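Local coordinates for protein WZI (Escherichia coli, PDB 2YNK) that is a carbohydrate-binding outer membrane beta-barrel lectin that takes part in assembly of the group 1 capsule in Escherichia coli, at residues P80-A92 and W151-A165. Residues are numbered along the deposited sequence; the frame is centred on the assembly and turned at random.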
ATOM      1  N   PRO A  80       9.677   6.663  13.377  1.00 55.23           N
ATOM      2  CA  PRO A  80      10.754   6.874  12.414  1.00 54.91           C
ATOM      3  C   PRO A  80      10.774   8.307  11.879  1.00 55.30           C
ATOM      4  O   PRO A  80       9.741   8.963  11.810  1.00 56.69           O
ATOM      5  CB  PRO A  80      10.422   5.888  11.292  1.00 53.83           C
ATOM      6  CG  PRO A  80       9.654   4.807  11.951  1.00 53.43           C
ATOM      7  CD  PRO A  80       8.891   5.455  13.071  1.00 54.71           C
ATOM      8  N   GLY A  81      11.955   8.782  11.516  1.00 56.14           N
ATOM      9  CA  GLY A  81      12.122  10.134  11.018  1.00 56.03           C
ATOM     10  C   GLY A  81      11.740  10.222   9.560  1.00 56.71           C
ATOM     11  O   GLY A  81      11.140  11.205   9.141  1.00 59.60           O
ATOM     12  N   THR A  82      12.091   9.199   8.784  1.00 54.84           N
ATOM     13  CA  THR A  82      11.710   9.136   7.381  1.00 52.18           C
ATOM     14  C   THR A  82      10.331   8.491   7.268  1.00 51.35           C
ATOM     15  O   THR A  82       9.917   7.742   8.160  1.00 51.61           O
ATOM     16  CB  THR A  82      12.727   8.318   6.558  1.00 52.76           C
ATOM     17  OG1 THR A  82      12.633   6.925   6.898  1.00 52.17           O
ATOM     18  CG2 THR A  82      14.142   8.821   6.810  1.00 52.48           C
ATOM     19  N   PRO A  83       9.607   8.777   6.174  1.00 50.07           N
ATOM     20  CA  PRO A  83       8.348   8.089   5.899  1.00 49.48           C
ATOM     21  C   PRO A  83       8.585   6.615   5.558  1.00 48.37           C
ATOM     22  O   PRO A  83       9.688   6.263   5.151  1.00 47.20           O
ATOM     23  CB  PRO A  83       7.808   8.835   4.681  1.00 49.78           C
ATOM     24  CG  PRO A  83       9.023   9.367   4.001  1.00 49.43           C
ATOM     25  CD  PRO A  83       9.932   9.755   5.121  1.00 50.62           C
ATOM     26  N   GLN A  84       7.561   5.781   5.727  1.00 47.30           N
ATOM     27  CA  GLN A  84       7.697   4.329   5.576  1.00 47.62           C
ATOM     28  C   GLN A  84       6.894   3.803   4.406  1.00 46.89           C
ATOM     29  O   GLN A  84       5.911   4.396   3.980  1.00 47.44           O
ATOM     30  CB  GLN A  84       7.235   3.602   6.838  1.00 48.43           C
ATOM     31  CG  GLN A  84       7.951   4.023   8.098  1.00 49.79           C
ATOM     32  CD  GLN A  84       9.427   3.758   8.028  1.00 52.19           C
ATOM     33  OE1 GLN A  84       9.867   2.617   8.185  1.00 55.52           O
ATOM     34  NE2 GLN A  84      10.210   4.812   7.795  1.00 54.11           N
ATOM     35  N   GLY A  85       7.301   2.645   3.911  1.00 48.16           N
ATOM     36  CA  GLY A  85       6.728   2.106   2.695  1.00 46.31           C
ATOM     37  C   GLY A  85       5.466   1.292   2.857  1.00 44.17           C
ATOM     38  O   GLY A  85       4.834   1.240   3.909  1.00 44.41           O
ATOM     39  N   PHE A  86       5.104   0.665   1.755  1.00 44.29           N
ATOM     40  CA  PHE A  86       4.024  -0.284   1.699  1.00 42.91           C
ATOM     41  C   PHE A  86       4.036  -1.179   2.921  1.00 42.91           C
ATOM     42  O   PHE A  86       5.030  -1.843   3.218  1.00 41.52           O
ATOM     43  CB  PHE A  86       4.165  -1.110   0.425  1.00 42.42           C
ATOM     44  CG  PHE A  86       3.172  -2.207   0.306  1.00 40.95           C
ATOM     45  CD1 PHE A  86       3.447  -3.455   0.828  1.00 39.74           C
ATOM     46  CD2 PHE A  86       1.973  -1.994  -0.338  1.00 39.92           C
ATOM     47  CE1 PHE A  86       2.534  -4.473   0.720  1.00 39.54           C
ATOM     48  CE2 PHE A  86       1.057  -3.013  -0.458  1.00 40.41           C
ATOM     49  CZ  PHE A  86       1.337  -4.257   0.082  1.00 40.12           C
ATOM     50  N   GLY A  87       2.920  -1.144   3.638  1.00 45.73           N
ATOM     51  CA  GLY A  87       2.694  -1.973   4.806  1.00 47.10           C
ATOM     52  C   GLY A  87       3.512  -1.632   6.036  1.00 48.43           C
ATOM     53  O   GLY A  87       3.553  -2.427   6.977  1.00 54.68           O
ATOM     54  N   GLN A  88       4.157  -0.471   6.066  1.00 47.98           N
ATOM     55  CA  GLN A  88       5.099  -0.181   7.155  1.00 50.11           C
ATOM     56  C   GLN A  88       4.809   1.075   8.029  1.00 51.21           C
ATOM     57  O   GLN A  88       5.602   1.375   8.921  1.00 56.51           O
ATOM     58  CB  GLN A  88       6.523  -0.144   6.588  1.00 50.31           C
ATOM     59  CG  GLN A  88       7.054  -1.521   6.193  1.00 52.70           C
ATOM     60  CD  GLN A  88       8.081  -1.462   5.069  1.00 53.00           C
ATOM     61  OE1 GLN A  88       9.253  -1.169   5.302  1.00 53.36           O
ATOM     62  NE2 GLN A  88       7.639  -1.745   3.838  1.00 49.32           N
ATOM     63  N   THR A  89       3.696   1.781   7.811  1.00 49.17           N
ATOM     64  CA  THR A  89       3.331   2.931   8.664  1.00 50.33           C
ATOM     65  C   THR A  89       2.493   2.457   9.855  1.00 49.06           C
ATOM     66  O   THR A  89       1.319   2.131   9.701  1.00 49.82           O
ATOM     67  CB  THR A  89       2.528   4.039   7.906  1.00 52.02           C
ATOM     68  OG1 THR A  89       3.303   4.597   6.829  1.00 53.12           O
ATOM     69  CG2 THR A  89       2.141   5.176   8.857  1.00 51.74           C
ATOM     70  N   GLN A  90       3.094   2.421  11.040  1.00 49.00           N
ATOM     71  CA  GLN A  90       2.353   2.136  12.271  1.00 48.39           C
ATOM     72  C   GLN A  90       1.721   3.415  12.857  1.00 48.02           C
ATOM     73  O   GLN A  90       2.345   4.479  12.854  1.00 47.49           O
ATOM     74  CB  GLN A  90       3.277   1.487  13.289  1.00 49.34           C
ATOM     75  CG  GLN A  90       3.646   0.051  12.938  1.00 49.44           C
ATOM     76  CD  GLN A  90       2.630  -0.984  13.413  1.00 50.71           C
ATOM     77  OE1 GLN A  90       1.668  -0.678  14.137  1.00 50.92           O
ATOM     78  NE2 GLN A  90       2.854  -2.232  13.015  1.00 52.12           N
ATOM     79  N   PRO A  91       0.474   3.316  13.353  1.00 47.45           N
ATOM     80  CA  PRO A  91      -0.257   4.490  13.821  1.00 48.86           C
ATOM     81  C   PRO A  91       0.046   4.903  15.266  1.00 50.38           C
ATOM     82  O   PRO A  91      -0.440   5.936  15.728  1.00 52.51           O
ATOM     83  CB  PRO A  91      -1.709   4.029  13.707  1.00 47.25           C
ATOM     84  CG  PRO A  91      -1.637   2.591  14.063  1.00 45.58           C
ATOM     85  CD  PRO A  91      -0.360   2.105  13.443  1.00 45.91           C
ATOM     86  N   ALA A  92       0.814   4.092  15.979  1.00 53.31           N
ATOM     87  CA  ALA A  92       1.160   4.399  17.360  1.00 55.29           C
ATOM     88  C   ALA A  92       2.479   3.747  17.726  1.00 55.50           C
ATOM     89  O   ALA A  92       2.886   2.764  17.092  1.00 57.09           O
ATOM     90  CB  ALA A  92       0.060   3.925  18.286  1.00 57.64           C
ATOM     91  N   TRP A 151      -3.926  -0.179  -1.464  1.00 43.96           N
ATOM     92  CA  TRP A 151      -2.737   0.372  -2.099  1.00 43.41           C
ATOM     93  C   TRP A 151      -2.966   0.472  -3.561  1.00 43.40           C
ATOM     94  O   TRP A 151      -3.253  -0.536  -4.212  1.00 44.20           O
ATOM     95  CB  TRP A 151      -1.529  -0.489  -1.835  1.00 42.80           C
ATOM     96  CG  TRP A 151      -0.226   0.104  -2.296  1.00 43.12           C
ATOM     97  CD1 TRP A 151       0.364  -0.009  -3.548  1.00 44.55           C
ATOM     98  CD2 TRP A 151       0.713   0.899  -1.504  1.00 44.13           C
ATOM     99  NE1 TRP A 151       1.571   0.644  -3.584  1.00 44.77           N
ATOM    100  CE2 TRP A 151       1.836   1.212  -2.385  1.00 44.29           C
ATOM    101  CE3 TRP A 151       0.734   1.366  -0.196  1.00 45.17           C
ATOM    102  CZ2 TRP A 151       2.919   1.958  -1.951  1.00 44.12           C
ATOM    103  CZ3 TRP A 151       1.838   2.110   0.229  1.00 44.07           C
ATOM    104  CH2 TRP A 151       2.901   2.392  -0.627  1.00 43.94           C
ATOM    105  N   TRP A 152      -2.844   1.687  -4.096  1.00 42.58           N
ATOM    106  CA  TRP A 152      -3.068   1.930  -5.523  1.00 42.02           C
ATOM    107  C   TRP A 152      -1.804   2.320  -6.251  1.00 43.17           C
ATOM    108  O   TRP A 152      -1.366   3.479  -6.200  1.00 41.30           O
ATOM    109  CB  TRP A 152      -4.137   2.991  -5.703  1.00 40.23           C
ATOM    110  CG  TRP A 152      -5.533   2.473  -5.490  1.00 39.43           C
ATOM    111  CD1 TRP A 152      -5.927   1.249  -4.952  1.00 39.42           C
ATOM    112  CD2 TRP A 152      -6.780   3.175  -5.773  1.00 39.10           C
ATOM    113  NE1 TRP A 152      -7.289   1.154  -4.905  1.00 38.71           N
ATOM    114  CE2 TRP A 152      -7.858   2.265  -5.392  1.00 38.82           C
ATOM    115  CE3 TRP A 152      -7.100   4.420  -6.282  1.00 39.98           C
ATOM    116  CZ2 TRP A 152      -9.180   2.603  -5.538  1.00 40.20           C
ATOM    117  CZ3 TRP A 152      -8.439   4.754  -6.430  1.00 40.33           C
ATOM    118  CH2 TRP A 152      -9.455   3.868  -6.064  1.00 41.42           C
ATOM    119  N   GLY A 153      -1.206   1.340  -6.938  1.00 42.50           N
ATOM    120  CA  GLY A 153      -0.080   1.595  -7.821  1.00 42.21           C
ATOM    121  C   GLY A 153       1.124   0.721  -7.560  1.00 42.24           C
ATOM    122  O   GLY A 153       1.142  -0.047  -6.608  1.00 42.39           O
ATOM    123  N   PRO A 154       2.154   0.852  -8.404  1.00 43.34           N
ATOM    124  CA  PRO A 154       3.299  -0.042  -8.395  1.00 44.82           C
ATOM    125  C   PRO A 154       4.429   0.381  -7.473  1.00 45.27           C
ATOM    126  O   PRO A 154       5.436  -0.327  -7.373  1.00 47.58           O
ATOM    127  CB  PRO A 154       3.770   0.015  -9.842  1.00 45.70           C
ATOM    128  CG  PRO A 154       3.458   1.411 -10.258  1.00 45.90           C
ATOM    129  CD  PRO A 154       2.257   1.856  -9.476  1.00 44.36           C
ATOM    130  N   GLY A 155       4.270   1.509  -6.796  1.00 44.81           N
ATOM    131  CA  GLY A 155       5.325   2.026  -5.950  1.00 43.34           C
ATOM    132  C   GLY A 155       5.493   1.187  -4.711  1.00 42.31           C
ATOM    133  O   GLY A 155       4.552   0.519  -4.276  1.00 38.02           O
ATOM    134  N   TYR A 156       6.704   1.230  -4.152  1.00 43.83           N
ATOM    135  CA  TYR A 156       7.021   0.547  -2.906  1.00 45.13           C
ATOM    136  C   TYR A 156       7.057   1.510  -1.724  1.00 46.05           C
ATOM    137  O   TYR A 156       6.804   1.115  -0.586  1.00 43.11           O
ATOM    138  CB  TYR A 156       8.354  -0.193  -3.033  1.00 46.49           C
ATOM    139  CG  TYR A 156       8.246  -1.469  -3.840  1.00 47.80           C
ATOM    140  CD1 TYR A 156       7.707  -2.615  -3.281  1.00 48.91           C
ATOM    141  CD2 TYR A 156       8.657  -1.518  -5.167  1.00 48.98           C
ATOM    142  CE1 TYR A 156       7.595  -3.789  -4.012  1.00 50.65           C
ATOM    143  CE2 TYR A 156       8.553  -2.685  -5.906  1.00 50.83           C
ATOM    144  CZ  TYR A 156       8.022  -3.822  -5.321  1.00 50.66           C
ATOM    145  OH  TYR A 156       7.893  -4.982  -6.040  1.00 47.95           O
ATOM    146  N   GLU A 157       7.367   2.770  -1.997  1.00 49.48           N
ATOM    147  CA  GLU A 157       7.530   3.767  -0.940  1.00 50.49           C
ATOM    148  C   GLU A 157       6.227   4.528  -0.650  1.00 48.54           C
ATOM    149  O   GLU A 157       6.054   5.089   0.431  1.00 47.87           O
ATOM    150  CB  GLU A 157       8.634   4.746  -1.319  1.00 52.62           C
ATOM    151  CG  GLU A 157       9.500   5.151  -0.136  1.00 55.83           C
ATOM    152  CD  GLU A 157      10.541   4.106   0.199  1.00 57.27           C
ATOM    153  OE1 GLU A 157      11.115   3.525  -0.745  1.00 58.48           O
ATOM    154  OE2 GLU A 157      10.791   3.871   1.399  1.00 57.40           O
ATOM    155  N   GLY A 158       5.316   4.523  -1.620  1.00 47.95           N
ATOM    156  CA  GLY A 158       4.071   5.267  -1.528  1.00 45.69           C
ATOM    157  C   GLY A 158       3.174   5.069  -2.735  1.00 45.36           C
ATOM    158  O   GLY A 158       3.621   4.615  -3.793  1.00 48.08           O
ATOM    159  N   SER A 159       1.894   5.359  -2.548  1.00 44.51           N
ATOM    160  CA  SER A 159       0.995   5.655  -3.647  1.00 45.93           C
ATOM    161  C   SER A 159       0.714   7.150  -3.638  1.00 46.30           C
ATOM    162  O   SER A 159       0.482   7.728  -2.590  1.00 46.86           O
ATOM    163  CB  SER A 159      -0.321   4.912  -3.493  1.00 46.57           C
ATOM    164  OG  SER A 159      -1.305   5.498  -4.337  1.00 49.35           O
ATOM    165  N   LEU A 160       0.701   7.769  -4.806  1.00 47.19           N
ATOM    166  CA  LEU A 160       0.416   9.196  -4.899  1.00 47.19           C
ATOM    167  C   LEU A 160      -1.066   9.514  -4.740  1.00 47.32           C
ATOM    168  O   LEU A 160      -1.429  10.694  -4.613  1.00 49.46           O
ATOM    169  CB  LEU A 160       0.884   9.761  -6.242  1.00 47.24           C
ATOM    170  CG  LEU A 160       2.368   9.655  -6.591  1.00 46.85           C
ATOM    171  CD1 LEU A 160       2.577  10.132  -8.027  1.00 47.42           C
ATOM    172  CD2 LEU A 160       3.235  10.438  -5.620  1.00 45.30           C
ATOM    173  N   ILE A 161      -1.917   8.487  -4.742  1.00 46.45           N
ATOM    174  CA  ILE A 161      -3.369   8.693  -4.769  1.00 46.36           C
ATOM    175  C   ILE A 161      -4.129   7.999  -3.647  1.00 46.05           C
ATOM    176  O   ILE A 161      -5.025   8.591  -3.067  1.00 48.12           O
ATOM    177  CB  ILE A 161      -3.969   8.258  -6.122  1.00 47.24           C
ATOM    178  CG1 ILE A 161      -5.451   8.655  -6.192  1.00 48.25           C
ATOM    179  CG2 ILE A 161      -3.759   6.761  -6.354  1.00 45.21           C
ATOM    180  CD1 ILE A 161      -5.962   8.915  -7.593  1.00 48.91           C
ATOM    181  N   ARG A 162      -3.802   6.741  -3.369  1.00 46.44           N
ATOM    182  CA  ARG A 162      -4.385   6.032  -2.242  1.00 45.79           C
ATOM    183  C   ARG A 162      -3.388   5.042  -1.681  1.00 46.20           C
ATOM    184  O   ARG A 162      -3.176   3.958  -2.237  1.00 46.91           O
ATOM    185  CB  ARG A 162      -5.688   5.325  -2.615  1.00 46.41           C
ATOM    186  CG  ARG A 162      -6.917   6.233  -2.597  1.00 46.78           C
ATOM    187  CD  ARG A 162      -7.305   6.725  -1.200  1.00 46.40           C
ATOM    188  NE  ARG A 162      -7.641   5.620  -0.300  1.00 45.13           N
ATOM    189  CZ  ARG A 162      -6.843   5.129   0.646  1.00 46.78           C
ATOM    190  NH1 ARG A 162      -5.630   5.644   0.885  1.00 47.02           N
ATOM    191  NH2 ARG A 162      -7.264   4.097   1.370  1.00 47.59           N
ATOM    192  N   GLY A 163      -2.781   5.436  -0.566  1.00 44.72           N
ATOM    193  CA  GLY A 163      -1.831   4.608   0.125  1.00 42.84           C
ATOM    194  C   GLY A 163      -2.312   4.168   1.491  1.00 42.63           C
ATOM    195  O   GLY A 163      -3.506   3.999   1.738  1.00 41.16           O
ATOM    196  N   ASP A 164      -1.339   4.095   2.390  1.00 42.75           N
ATOM    197  CA  ASP A 164      -1.312   3.208   3.530  1.00 41.02           C
ATOM    198  C   ASP A 164      -0.942   3.919   4.812  1.00 41.11           C
ATOM    199  O   ASP A 164      -0.846   3.272   5.851  1.00 38.41           O
ATOM    200  CB  ASP A 164      -0.146   2.267   3.249  1.00 43.78           C
ATOM    201  CG  ASP A 164      -0.362   0.899   3.750  1.00 44.35           C
ATOM    202  OD1 ASP A 164      -1.528   0.485   3.898  1.00 45.17           O
ATOM    203  OD2 ASP A 164       0.657   0.227   3.957  1.00 45.93           O
ATOM    204  N   ALA A 165      -0.713   5.238   4.723  1.00 41.29           N
ATOM    205  CA  ALA A 165       0.047   6.000   5.703  1.00 42.09           C
ATOM    206  C   ALA A 165      -0.887   6.840   6.561  1.00 44.33           C
ATOM    207  O   ALA A 165      -0.759   8.070   6.637  1.00 45.81           O
ATOM    208  CB  ALA A 165       1.039   6.894   4.969  1.00 42.57           C
TER
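W151 meets F86 in an edge-to-face (T-shaped) aromatic pair: the centroids of the F86 ring and the W151 five-membered ring lie 5.0 Å apart, with the planes at 80°. The edge of the phenyl ring is led by CD2, which sits 3.4 Å from W151 CD2 over one indole face. A CH-pi contact extends the overlap, since F86 CB stands 3.9 Å from the centroid of the W151 six-membered ring, nearly over its centre. In F86, CG is anti to the backbone N (chi1 175°), which carries the phenyl ring across the five-membered part of the indole while CB stays over the six-membered part. S159 N lies over the opposite indole face, and W151 NE1 makes a weak bond to G155 O. Further along, Y156 O accepts a nearly straight hydrogen bond from F86 N (2.9 Å, 171°), while G85 CA packs against the same carbonyl. E157 follows, its backbone passing G85 and its carboxylate turned to R387 in a salt bridge. D164 then reaches the type II turn G85-Q88, where OD2 takes the G87 N-H at 2.7 Å. At A165 the contact becomes van der Waals, T89 OG1 lying 3.7 Å from A165 CB. The turn, closed by Q88 N to G85 O, thus meets the 151-165 loop through two backbone N-H bonds and the F86 edge. The contact lies near the centre of the chain, within the ring of barrel strands: 80-92 belongs to the connection between strands 69-76 and 95-104, and strand 151-152 pairs antiparallel with strand 29-30. Helix 8-19 touches W151 and Y156, whereas strand 368-377 borders P83 and E157.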